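Local coordinates for hypothetical protein (Prochlorococcus marinus, PDB 2HX5) that probably hydrolyses 1,4-dihydroxy-2-naphthoyl-CoA to 1,4-dihydroxy-2-naphthoate and CoA, a step in phylloquinone (vitamin K1) biosynthesis, at residues V13-T19 against I80-D84; V24-L30 against F76-H81; A85-R91 against V102-C108. All coordinates share one frame; numbering follows the deposited sequence.

Contact 1 of 3, residues V13-T19 against I80-D84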
loop_
_atom_site.group_PDB
_atom_site.type_symbol
_atom_site.label_atom_id
_atom_site.label_comp_id
_atom_site.label_asym_id
_atom_site.label_seq_id
_atom_site.Cartn_x
_atom_site.Cartn_y
_atom_site.Cartn_z
ATOM N N VAL A 13 -14.022 -3.410 8.204
ATOM C CA VAL A 13 -13.432 -4.613 8.759
ATOM C C VAL A 13 -11.950 -4.631 8.351
ATOM O O VAL A 13 -11.584 -4.407 7.172
ATOM C CB VAL A 13 -14.120 -5.922 8.258
ATOM C CG1 VAL A 13 -13.530 -7.136 8.944
ATOM C CG2 VAL A 13 -15.667 -5.790 8.448
ATOM N N VAL A 14 -11.105 -4.858 9.356
ATOM C CA VAL A 14 -9.661 -4.944 9.196
ATOM C C VAL A 14 -9.336 -6.237 8.385
ATOM O O VAL A 14 -9.818 -7.304 8.707
ATOM C CB VAL A 14 -8.923 -4.972 10.566
ATOM C CG1 VAL A 14 -7.426 -5.032 10.364
ATOM C CG2 VAL A 14 -9.349 -3.752 11.442
ATOM N N ARG A 15 -8.537 -6.122 7.316
ATOM C CA ARG A 15 -8.228 -7.260 6.472
ATOM C C ARG A 15 -6.770 -7.703 6.673
ATOM O O ARG A 15 -5.950 -6.959 7.266
ATOM C CB ARG A 15 -8.504 -6.901 5.021
ATOM C CG ARG A 15 -9.983 -6.577 4.754
ATOM C CD ARG A 15 -10.905 -7.709 5.055
ATOM N NE ARG A 15 -12.340 -7.416 4.755
ATOM C CZ ARG A 15 -13.351 -8.107 5.265
ATOM N NH1 ARG A 15 -13.196 -9.168 6.038
ATOM N NH2 ARG A 15 -14.576 -7.766 4.947
ATOM N N PHE A 16 -6.496 -8.920 6.243
ATOM C CA PHE A 16 -5.251 -9.606 6.563
ATOM C C PHE A 16 -4.034 -8.780 6.076
ATOM O O PHE A 16 -3.024 -8.633 6.786
ATOM C CB PHE A 16 -5.248 -10.980 5.944
ATOM C CG PHE A 16 -4.096 -11.785 6.300
ATOM C CD1 PHE A 16 -3.869 -12.117 7.631
ATOM C CD2 PHE A 16 -3.270 -12.269 5.351
ATOM C CE1 PHE A 16 -2.788 -12.890 7.960
ATOM C CE2 PHE A 16 -2.188 -13.095 5.703
ATOM C CZ PHE A 16 -1.979 -13.371 6.972
ATOM N N GLY A 17 -4.089 -8.239 4.859
ATOM C CA GLY A 17 -3.008 -7.435 4.282
ATOM C C GLY A 17 -2.753 -6.121 4.981
ATOM O O GLY A 17 -1.724 -5.472 4.694
ATOM N N ASP A 18 -3.670 -5.709 5.870
ATOM C CA ASP A 18 -3.496 -4.495 6.646
ATOM C C ASP A 18 -2.599 -4.720 7.865
ATOM O O ASP A 18 -2.288 -3.717 8.572
ATOM C CB ASP A 18 -4.830 -3.994 7.157
ATOM C CG ASP A 18 -5.821 -3.679 6.046
ATOM O OD1 ASP A 18 -5.362 -3.438 4.881
ATOM O OD2 ASP A 18 -7.067 -3.769 6.316
ATOM N N THR A 19 -2.221 -5.952 8.163
ATOM C CA THR A 19 -1.469 -6.342 9.358
ATOM C C THR A 19 -0.022 -6.571 9.011
ATOM O O THR A 19 0.336 -6.708 7.836
ATOM C CB THR A 19 -2.017 -7.642 9.984
ATOM O OG1 THR A 19 -1.753 -8.747 9.095
ATOM C CG2 THR A 19 -3.426 -7.453 10.391
ATOM N N ILE A 80 -5.122 -3.264 17.010
ATOM C CA ILE A 80 -6.179 -3.507 16.058
ATOM C C ILE A 80 -5.783 -4.724 15.269
ATOM O O ILE A 80 -4.622 -4.821 14.829
ATOM C CB ILE A 80 -6.354 -2.274 15.113
ATOM C CG1 ILE A 80 -6.926 -1.084 15.915
ATOM C CG2 ILE A 80 -7.267 -2.587 13.848
ATOM C CD1 ILE A 80 -6.880 0.271 15.194
ATOM N N HIS A 81 -6.707 -5.665 15.133
ATOM C CA HIS A 81 -6.436 -7.010 14.599
ATOM C C HIS A 81 -7.198 -7.376 13.348
ATOM O O HIS A 81 -8.269 -6.859 13.106
ATOM C CB HIS A 81 -6.821 -8.047 15.680
ATOM C CG HIS A 81 -5.875 -8.073 16.820
ATOM N ND1 HIS A 81 -6.173 -7.527 18.053
ATOM C CD2 HIS A 81 -4.619 -8.567 16.914
ATOM C CE1 HIS A 81 -5.132 -7.680 18.856
ATOM N NE2 HIS A 81 -4.166 -8.278 18.182
ATOM N N THR A 82 -6.656 -8.305 12.559
ATOM C CA THR A 82 -7.360 -8.782 11.376
ATOM C C THR A 82 -8.762 -9.319 11.753
ATOM O O THR A 82 -8.931 -10.107 12.700
ATOM C CB THR A 82 -6.496 -9.782 10.489
ATOM O OG1 THR A 82 -7.349 -10.688 9.787
ATOM C CG2 THR A 82 -5.539 -10.603 11.320
ATOM N N GLY A 83 -9.760 -8.884 11.003
ATOM C CA GLY A 83 -11.119 -9.282 11.216
ATOM C C GLY A 83 -11.858 -8.407 12.208
ATOM O O GLY A 83 -13.057 -8.608 12.339
ATOM N N ASP A 84 -11.194 -7.467 12.901
ATOM C CA ASP A 84 -11.889 -6.492 13.765
ATOM C C ASP A 84 -12.886 -5.683 12.950
ATOM O O ASP A 84 -12.566 -5.239 11.850
ATOM C CB ASP A 84 -10.946 -5.538 14.464
ATOM C CG ASP A 84 -10.230 -6.128 15.683
ATOM O OD1 ASP A 84 -10.596 -7.213 16.194
ATOM O OD2 ASP A 84 -9.272 -5.479 16.147
#
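The carbonyl oxygen of Asp84 accepts a nearly straight hydrogen bond from Val14 N, 2.9 Å from Asp84 O, and is also approached by the CA-H of Val13, a weaker contact with Val13 CA 3.3 Å from Asp84 O. Val14 answers with its own carbonyl, which takes Gly83 N at 2.8 Å from Val14 O, the donor standing above the carbonyl plane. Val14 is thereby clamped backbone to backbone onto the type II turn from His81 to Asp84. At Gly83 (phi 88°) a side chain would run into the preceding carbonyl. Asp84 OD2 braces the turn by accepting His81 N at 2.8 Å, met from above the carboxylate plane, and this carboxylate oxygen also forms a salt bridge to Arg57 of the second subunit. With CG1 of Val14 trans to the amide nitrogen (chi1 -179°), that methyl lies 3.4 Å from His81 O. The other branch, Val14 CG2, meets Ile80 CG2 at 3.4 Å, a tight approach of two side chains crossing at about a right angle. Thr19 OG1 donates to Phe16 O, which also accepts Thr19 N; with OG1 held there, Thr19 CG2 lies 3.9 Å from Thr82 CB. The arrangement anchors the loop between the first strand and the long helix of a hotdog-fold thioesterase, just ahead of the predicted active-site residue Asp20.

Contact 2 of 3, residues V24-L30 against F76-H81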
loop_
_atom_site.group_PDB
_atom_site.type_symbol
_atom_site.label_atom_id
_atom_site.label_comp_id
_atom_site.label_asym_id
_atom_site.label_seq_id
_atom_site.Cartn_x
_atom_site.Cartn_y
_atom_site.Cartn_z
ATOM N N VAL A 24 -0.671 -7.316 14.182
ATOM C CA VAL A 24 -1.602 -6.215 14.377
ATOM C C VAL A 24 -1.520 -5.250 13.178
ATOM O O VAL A 24 -0.614 -5.367 12.355
ATOM C CB VAL A 24 -1.299 -5.410 15.646
ATOM C CG1 VAL A 24 -1.616 -6.249 16.912
ATOM C CG2 VAL A 24 0.103 -4.919 15.616
HETATM N N MSE A 25 -2.454 -4.316 13.070
HETATM C CA MSE A 25 -2.510 -3.361 11.968
HETATM C C MSE A 25 -1.181 -2.639 11.841
HETATM O O MSE A 25 -0.638 -2.193 12.863
HETATM C CB MSE A 25 -3.619 -2.355 12.217
HETATM C CG MSE A 25 -3.792 -1.336 11.124
HETATM SE SE MSE A 25 -4.718 0.277 11.787
HETATM C CE MSE A 25 -3.353 0.970 13.003
ATOM N N HIS A 26 -0.664 -2.510 10.623
ATOM C CA HIS A 26 0.491 -1.694 10.409
ATOM C C HIS A 26 0.081 -0.219 10.423
ATOM O O HIS A 26 -0.902 0.201 9.832
ATOM C CB HIS A 26 1.132 -2.049 9.106
ATOM C CG HIS A 26 2.489 -1.462 8.954
ATOM N ND1 HIS A 26 3.537 -1.768 9.778
ATOM C CD2 HIS A 26 2.942 -0.513 8.109
ATOM C CE1 HIS A 26 4.595 -1.036 9.421
ATOM N NE2 HIS A 26 4.256 -0.263 8.428
ATOM N N PHE A 27 0.833 0.595 11.165
ATOM C CA PHE A 27 0.349 1.901 11.612
ATOM C C PHE A 27 -0.207 2.793 10.530
ATOM O O PHE A 27 -1.256 3.397 10.710
ATOM C CB PHE A 27 1.435 2.677 12.450
ATOM C CG PHE A 27 2.536 3.281 11.643
ATOM C CD1 PHE A 27 3.437 2.539 10.891
ATOM C CD2 PHE A 27 2.621 4.649 11.569
ATOM C CE1 PHE A 27 4.393 3.157 10.125
ATOM C CE2 PHE A 27 3.590 5.253 10.817
ATOM C CZ PHE A 27 4.467 4.526 10.090
ATOM N N HIS A 28 0.479 2.894 9.394
ATOM C CA HIS A 28 0.068 3.888 8.410
ATOM C C HIS A 28 -1.224 3.538 7.695
ATOM O O HIS A 28 -1.821 4.416 7.076
ATOM C CB HIS A 28 1.196 4.223 7.408
ATOM C CG HIS A 28 1.706 3.073 6.621
ATOM N ND1 HIS A 28 0.966 2.512 5.606
ATOM C CD2 HIS A 28 2.915 2.471 6.592
ATOM C CE1 HIS A 28 1.672 1.544 5.046
ATOM N NE2 HIS A 28 2.867 1.528 5.598
ATOM N N GLN A 29 -1.673 2.303 7.786
ATOM C CA GLN A 29 -2.946 1.919 7.175
ATOM C C GLN A 29 -4.094 2.734 7.715
ATOM O O GLN A 29 -5.107 2.969 7.070
ATOM C CB GLN A 29 -3.258 0.439 7.444
ATOM C CG GLN A 29 -2.310 -0.500 6.760
ATOM C CD GLN A 29 -2.615 -0.658 5.305
ATOM O OE1 GLN A 29 -3.609 -0.141 4.799
ATOM N NE2 GLN A 29 -1.791 -1.406 4.624
ATOM N N LEU A 30 -3.936 3.159 8.977
ATOM C CA LEU A 30 -5.006 3.976 9.591
ATOM C C LEU A 30 -5.338 5.189 8.731
ATOM O O LEU A 30 -6.477 5.586 8.631
ATOM C CB LEU A 30 -4.642 4.447 11.001
ATOM C CG LEU A 30 -5.856 4.863 11.863
ATOM C CD1 LEU A 30 -6.567 3.678 12.444
ATOM C CD2 LEU A 30 -5.416 5.865 12.997
ATOM N N PHE A 76 -2.489 5.986 18.602
ATOM C CA PHE A 76 -2.833 4.574 18.578
ATOM C C PHE A 76 -2.907 4.130 20.025
ATOM O O PHE A 76 -1.910 4.150 20.725
ATOM C CB PHE A 76 -1.783 3.809 17.769
ATOM C CG PHE A 76 -1.591 4.300 16.383
ATOM C CD1 PHE A 76 -0.686 5.332 16.124
ATOM C CD2 PHE A 76 -2.271 3.768 15.295
ATOM C CE1 PHE A 76 -0.472 5.818 14.897
ATOM C CE2 PHE A 76 -2.013 4.252 14.019
ATOM C CZ PHE A 76 -1.165 5.302 13.830
ATOM N N ARG A 77 -4.087 3.703 20.457
ATOM C CA ARG A 77 -4.354 3.490 21.874
ATOM C C ARG A 77 -4.469 2.027 22.197
ATOM O O ARG A 77 -3.977 1.590 23.257
ATOM C CB ARG A 77 -5.657 4.200 22.297
ATOM C CG ARG A 77 -5.799 5.686 21.854
ATOM C CD ARG A 77 -4.729 6.647 22.411
ATOM N NE ARG A 77 -4.924 6.877 23.843
ATOM C CZ ARG A 77 -4.004 6.706 24.789
ATOM N NH1 ARG A 77 -2.763 6.318 24.488
ATOM N NH2 ARG A 77 -4.325 6.939 26.055
ATOM N N ARG A 78 -5.118 1.248 21.327
ATOM C CA ARG A 78 -5.270 -0.219 21.534
ATOM C C ARG A 78 -4.964 -0.956 20.264
ATOM O O ARG A 78 -5.241 -0.456 19.194
ATOM C CB ARG A 78 -6.710 -0.515 21.953
ATOM C CG ARG A 78 -7.081 0.106 23.280
ATOM C CD ARG A 78 -8.539 0.035 23.594
ATOM N NE ARG A 78 -8.709 -0.306 24.996
ATOM C CZ ARG A 78 -8.929 -1.539 25.452
ATOM N NH1 ARG A 78 -9.047 -2.577 24.615
ATOM N NH2 ARG A 78 -9.052 -1.735 26.762
ATOM N N PRO A 79 -4.397 -2.162 20.375
ATOM C CA PRO A 79 -4.080 -2.917 19.161
ATOM C C PRO A 79 -5.320 -3.259 18.330
ATOM O O PRO A 79 -6.409 -3.535 18.865
ATOM C CB PRO A 79 -3.424 -4.196 19.679
ATOM C CG PRO A 79 -3.710 -4.239 21.095
ATOM C CD PRO A 79 -4.013 -2.872 21.595
ATOM N N ILE A 80 -5.122 -3.264 17.010
ATOM C CA ILE A 80 -6.179 -3.507 16.058
ATOM C C ILE A 80 -5.783 -4.724 15.269
ATOM O O ILE A 80 -4.622 -4.821 14.829
ATOM C CB ILE A 80 -6.354 -2.274 15.113
ATOM C CG1 ILE A 80 -6.926 -1.084 15.915
ATOM C CG2 ILE A 80 -7.267 -2.587 13.848
ATOM C CD1 ILE A 80 -6.880 0.271 15.194
ATOM N N HIS A 81 -6.707 -5.665 15.133
ATOM C CA HIS A 81 -6.436 -7.010 14.599
ATOM C C HIS A 81 -7.198 -7.376 13.348
ATOM O O HIS A 81 -8.269 -6.859 13.106
ATOM C CB HIS A 81 -6.821 -8.047 15.680
ATOM C CG HIS A 81 -5.875 -8.073 16.820
ATOM N ND1 HIS A 81 -6.173 -7.527 18.053
ATOM C CD2 HIS A 81 -4.619 -8.567 16.914
ATOM C CE1 HIS A 81 -5.132 -7.680 18.856
ATOM N NE2 HIS A 81 -4.166 -8.278 18.182
#
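Phe76 drives its ring into the tight part of the contact, where Met25, Phe27 and Leu30 gather round its CE2 and CZ corner. The terminal methyl of Met25, a selenomethionine, lies at the ring edge, with Met25 CE 3.7 Å from Phe76 CE2; the bend at its last torsion (chi3 67°) carries CE there. Leu30 and Phe76 reach toward each other from opposite directions, Leu30 CD2 lying oblique to the ring, 3.9 Å from Phe76 CE2, and Phe27 CB packs on Phe76 CZ at the same distance. Met25 and Ile80 run side by side, and their backbones are joined by a hydrogen bond from Met25 N to Ile80 O of 2.8 Å, the donor tilted out of the carbonyl plane. The 24-30 segment is the approach to the central helix of the hotdog fold: a type I turn from His26 to Gln29 leads into helix 29-45. His26, at the start of this turn, is hydrogen-bonded through ND1 to Asp20, the predicted active-site residue, which puts this segment next to that site. The Val24 end faces solvent more, with Val24 partly exposed and Pro79 exposed. There Val24 CG1 lies 3.5 Å from His81 NE2, oblique to the imidazole, and 3.9 Å from Pro79 CB. Pro79 O nonetheless accepts a hydrogen bond from Arg57 of the second subunit.

Contact 3 of 3, residues A85-R91 against V102-C108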
loop_
_atom_site.group_PDB
_atom_site.type_symbol
_atom_site.label_atom_id
_atom_site.label_comp_id
_atom_site.label_asym_id
_atom_site.label_seq_id
_atom_site.Cartn_x
_atom_site.Cartn_y
_atom_site.Cartn_z
ATOM N N ALA A 85 -14.112 -5.529 13.493
ATOM C CA ALA A 85 -15.111 -4.651 12.956
ATOM C C ALA A 85 -14.882 -3.314 13.648
ATOM O O ALA A 85 -15.009 -3.222 14.886
ATOM C CB ALA A 85 -16.523 -5.186 13.293
ATOM N N LEU A 86 -14.556 -2.289 12.882
ATOM C CA LEU A 86 -14.318 -0.980 13.445
ATOM C C LEU A 86 -15.462 -0.022 13.123
ATOM O O LEU A 86 -15.891 0.103 11.949
ATOM C CB LEU A 86 -13.019 -0.367 12.897
ATOM C CG LEU A 86 -11.752 -1.182 13.108
ATOM C CD1 LEU A 86 -10.598 -0.395 12.444
ATOM C CD2 LEU A 86 -11.470 -1.484 14.561
ATOM N N ALA A 87 -15.934 0.672 14.145
ATOM C CA ALA A 87 -16.957 1.703 14.028
ATOM C C ALA A 87 -16.182 3.010 13.892
ATOM O O ALA A 87 -15.327 3.288 14.743
ATOM C CB ALA A 87 -17.836 1.657 15.269
HETATM N N MSE A 88 -16.377 3.740 12.817
HETATM C CA MSE A 88 -15.660 4.973 12.539
HETATM C C MSE A 88 -16.596 6.153 12.673
HETATM O O MSE A 88 -17.661 6.163 12.099
HETATM C CB MSE A 88 -15.110 4.947 11.139
HETATM C CG MSE A 88 -14.053 3.816 10.939
HETATM SE SE MSE A 88 -13.281 3.814 9.183
HETATM C CE MSE A 88 -14.852 3.138 8.179
ATOM N N GLU A 89 -16.237 7.125 13.489
ATOM C CA GLU A 89 -17.033 8.325 13.604
ATOM C C GLU A 89 -16.231 9.509 13.115
ATOM O O GLU A 89 -15.100 9.740 13.564
ATOM C CB GLU A 89 -17.429 8.570 15.045
ATOM C CG GLU A 89 -18.187 9.888 15.184
ATOM C CD GLU A 89 -19.099 9.979 16.413
ATOM O OE1 GLU A 89 -19.067 9.049 17.278
ATOM O OE2 GLU A 89 -19.846 11.000 16.464
ATOM N N LEU A 90 -16.787 10.271 12.192
ATOM C CA LEU A 90 -16.117 11.405 11.587
ATOM C C LEU A 90 -16.719 12.692 12.162
ATOM O O LEU A 90 -17.956 12.836 12.302
ATOM C CB LEU A 90 -16.338 11.431 10.056
ATOM C CG LEU A 90 -15.436 10.570 9.193
ATOM C CD1 LEU A 90 -15.555 9.102 9.610
ATOM C CD2 LEU A 90 -15.759 10.785 7.748
ATOM N N ARG A 91 -15.836 13.633 12.464
ATOM C CA ARG A 91 -16.263 14.952 12.924
ATOM C C ARG A 91 -15.504 16.020 12.130
ATOM O O ARG A 91 -14.344 16.296 12.445
ATOM C CB ARG A 91 -16.029 15.114 14.430
ATOM C CG ARG A 91 -16.940 14.245 15.265
ATOM C CD ARG A 91 -16.603 14.338 16.745
ATOM N NE ARG A 91 -17.477 13.600 17.672
ATOM C CZ ARG A 91 -17.247 12.356 18.119
ATOM N NH1 ARG A 91 -16.203 11.593 17.685
ATOM N NH2 ARG A 91 -18.100 11.861 19.016
ATOM N N VAL A 102 -10.842 17.014 9.448
ATOM C CA VAL A 102 -11.700 15.923 9.834
ATOM C C VAL A 102 -11.002 15.140 10.916
ATOM O O VAL A 102 -9.862 14.754 10.730
ATOM C CB VAL A 102 -12.085 14.999 8.651
ATOM C CG1 VAL A 102 -13.111 14.016 9.102
ATOM C CG2 VAL A 102 -12.560 15.844 7.423
ATOM N N HIS A 103 -11.734 14.890 11.993
ATOM C CA HIS A 103 -11.308 14.028 13.076
ATOM C C HIS A 103 -11.985 12.667 12.880
ATOM O O HIS A 103 -13.195 12.597 12.554
ATOM C CB HIS A 103 -11.665 14.638 14.435
ATOM C CG HIS A 103 -11.203 13.851 15.608
ATOM N ND1 HIS A 103 -12.011 12.900 16.182
ATOM C CD2 HIS A 103 -10.072 13.922 16.368
ATOM C CE1 HIS A 103 -11.400 12.404 17.248
ATOM N NE2 HIS A 103 -10.217 13.008 17.377
ATOM N N PHE A 104 -11.239 11.580 13.095
ATOM C CA PHE A 104 -11.701 10.242 12.891
ATOM C C PHE A 104 -11.492 9.496 14.183
ATOM O O PHE A 104 -10.357 9.422 14.691
ATOM C CB PHE A 104 -10.857 9.572 11.805
ATOM C CG PHE A 104 -10.854 10.293 10.472
ATOM C CD1 PHE A 104 -9.995 11.335 10.201
ATOM C CD2 PHE A 104 -11.761 9.906 9.481
ATOM C CE1 PHE A 104 -9.996 11.982 8.979
ATOM C CE2 PHE A 104 -11.743 10.540 8.279
ATOM C CZ PHE A 104 -10.853 11.578 8.023
ATOM N N GLU A 105 -12.541 8.879 14.719
ATOM C CA GLU A 105 -12.411 8.045 15.918
ATOM C C GLU A 105 -12.740 6.588 15.548
ATOM O O GLU A 105 -13.791 6.349 14.921
ATOM C CB GLU A 105 -13.390 8.561 16.963
ATOM C CG GLU A 105 -13.418 7.829 18.197
ATOM C CD GLU A 105 -14.504 8.374 19.145
ATOM O OE1 GLU A 105 -14.511 9.581 19.403
ATOM O OE2 GLU A 105 -15.358 7.585 19.571
ATOM N N PHE A 106 -11.878 5.640 15.902
ATOM C CA PHE A 106 -12.056 4.226 15.562
ATOM C C PHE A 106 -12.353 3.468 16.813
ATOM O O PHE A 106 -11.535 3.518 17.766
ATOM C CB PHE A 106 -10.765 3.667 14.983
ATOM C CG PHE A 106 -10.404 4.235 13.649
ATOM C CD1 PHE A 106 -9.763 5.451 13.578
ATOM C CD2 PHE A 106 -10.676 3.542 12.453
ATOM C CE1 PHE A 106 -9.432 5.999 12.360
ATOM C CE2 PHE A 106 -10.318 4.074 11.217
ATOM C CZ PHE A 106 -9.707 5.320 11.167
ATOM N N ARG A 107 -13.515 2.803 16.870
ATOM C CA ARG A 107 -13.885 2.020 18.039
ATOM C C ARG A 107 -13.944 0.543 17.658
ATOM O O ARG A 107 -14.283 0.198 16.534
ATOM C CB ARG A 107 -15.254 2.442 18.600
ATOM C CG ARG A 107 -15.220 3.685 19.471
ATOM C CD ARG A 107 -16.585 4.060 20.074
ATOM N NE ARG A 107 -16.564 5.420 20.637
ATOM C CZ ARG A 107 -16.316 5.731 21.904
ATOM N NH1 ARG A 107 -16.125 4.789 22.824
ATOM N NH2 ARG A 107 -16.310 7.019 22.268
ATOM N N CYS A 108 -13.600 -0.327 18.595
ATOM C CA CYS A 108 -13.774 -1.748 18.429
ATOM C C CYS A 108 -14.259 -2.238 19.769
ATOM O O CYS A 108 -13.653 -1.919 20.792
ATOM C CB CYS A 108 -12.465 -2.387 18.093
ATOM S SG CYS A 108 -12.603 -4.155 17.750
HETATM O O HOH W 1 -14.526 11.928 15.446
#
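The Arg91 guanidinium, which reaches across to Glu105, carries Glu89 OE2 on one face, offset toward the rim, an attraction of charges with no N-H aimed at the oxygen. At its edge, in plane, sits a water that accepts from Arg91 NH1 at 2.8 Å, is hydrogen-bonded to His103 ND1 in the plane of the imidazole, and donates to Glu89 O. On the buried face of the sheet, Val102 CG1 stands 3.5 Å above the Phe104 ring, toward its rim, while Leu90 CG meets that ring obliquely, 3.7 Å from Phe104 CD2. Phe106 receives a Met-aromatic contact from the selenium of Met88, with Met88 SE 3.6 Å from Phe106 CE2 and 56° off the ring normal measured at the centroid. Glu105, extended with CG trans to the amide nitrogen (chi1 178°), is the hub of the polar face. Arg91 NH1 makes a hydrogen-bonded salt bridge of 3.1 Å (N-H...O 137°) to Glu105 OE1, from above the carboxylate plane; in one of its two conformers Arg107 NE forms a salt bridge, weak as a hydrogen bond, to Glu105 OE2 at 2.7 Å. With an alanine in place of Glu105, Arg91 NH1 would probably lose its carboxylate across the strands, leaving the guanidinium to Glu89 and the water. Six backbone bonds join Ala87, Glu89 and Arg91 to Arg107, Glu105 and His103 in antiparallel hydrogen-bonded pairs. This is a beta hairpin of the hotdog sheet, its apolar face turned to helix 29-45, where Leu86 packs on Trp33 and Phe104 on Cys34 and Ser37.

In the fold
From the N terminus, the chain leaves strand 9-13 and opens contact 1 at 13-19, then contact 2 at 24-30 on entering helix 29-45. After that helix and strand 65-76, the 76-81 segment closes contact 2 and 80-84 closes contact 1, so contact 2 nests inside contact 1, with Ile80 and His81 common to both. The two also meet between their first segments, where Asp18 O probably accepts His26 N. Contact 3 follows in series as the hairpin of strands 85-96 and 99-108. Its apolar face joins the others: Leu86 packs on Val14 and Ile80, and Phe106 on Leu30, tying both loops and the helix start to the sheet.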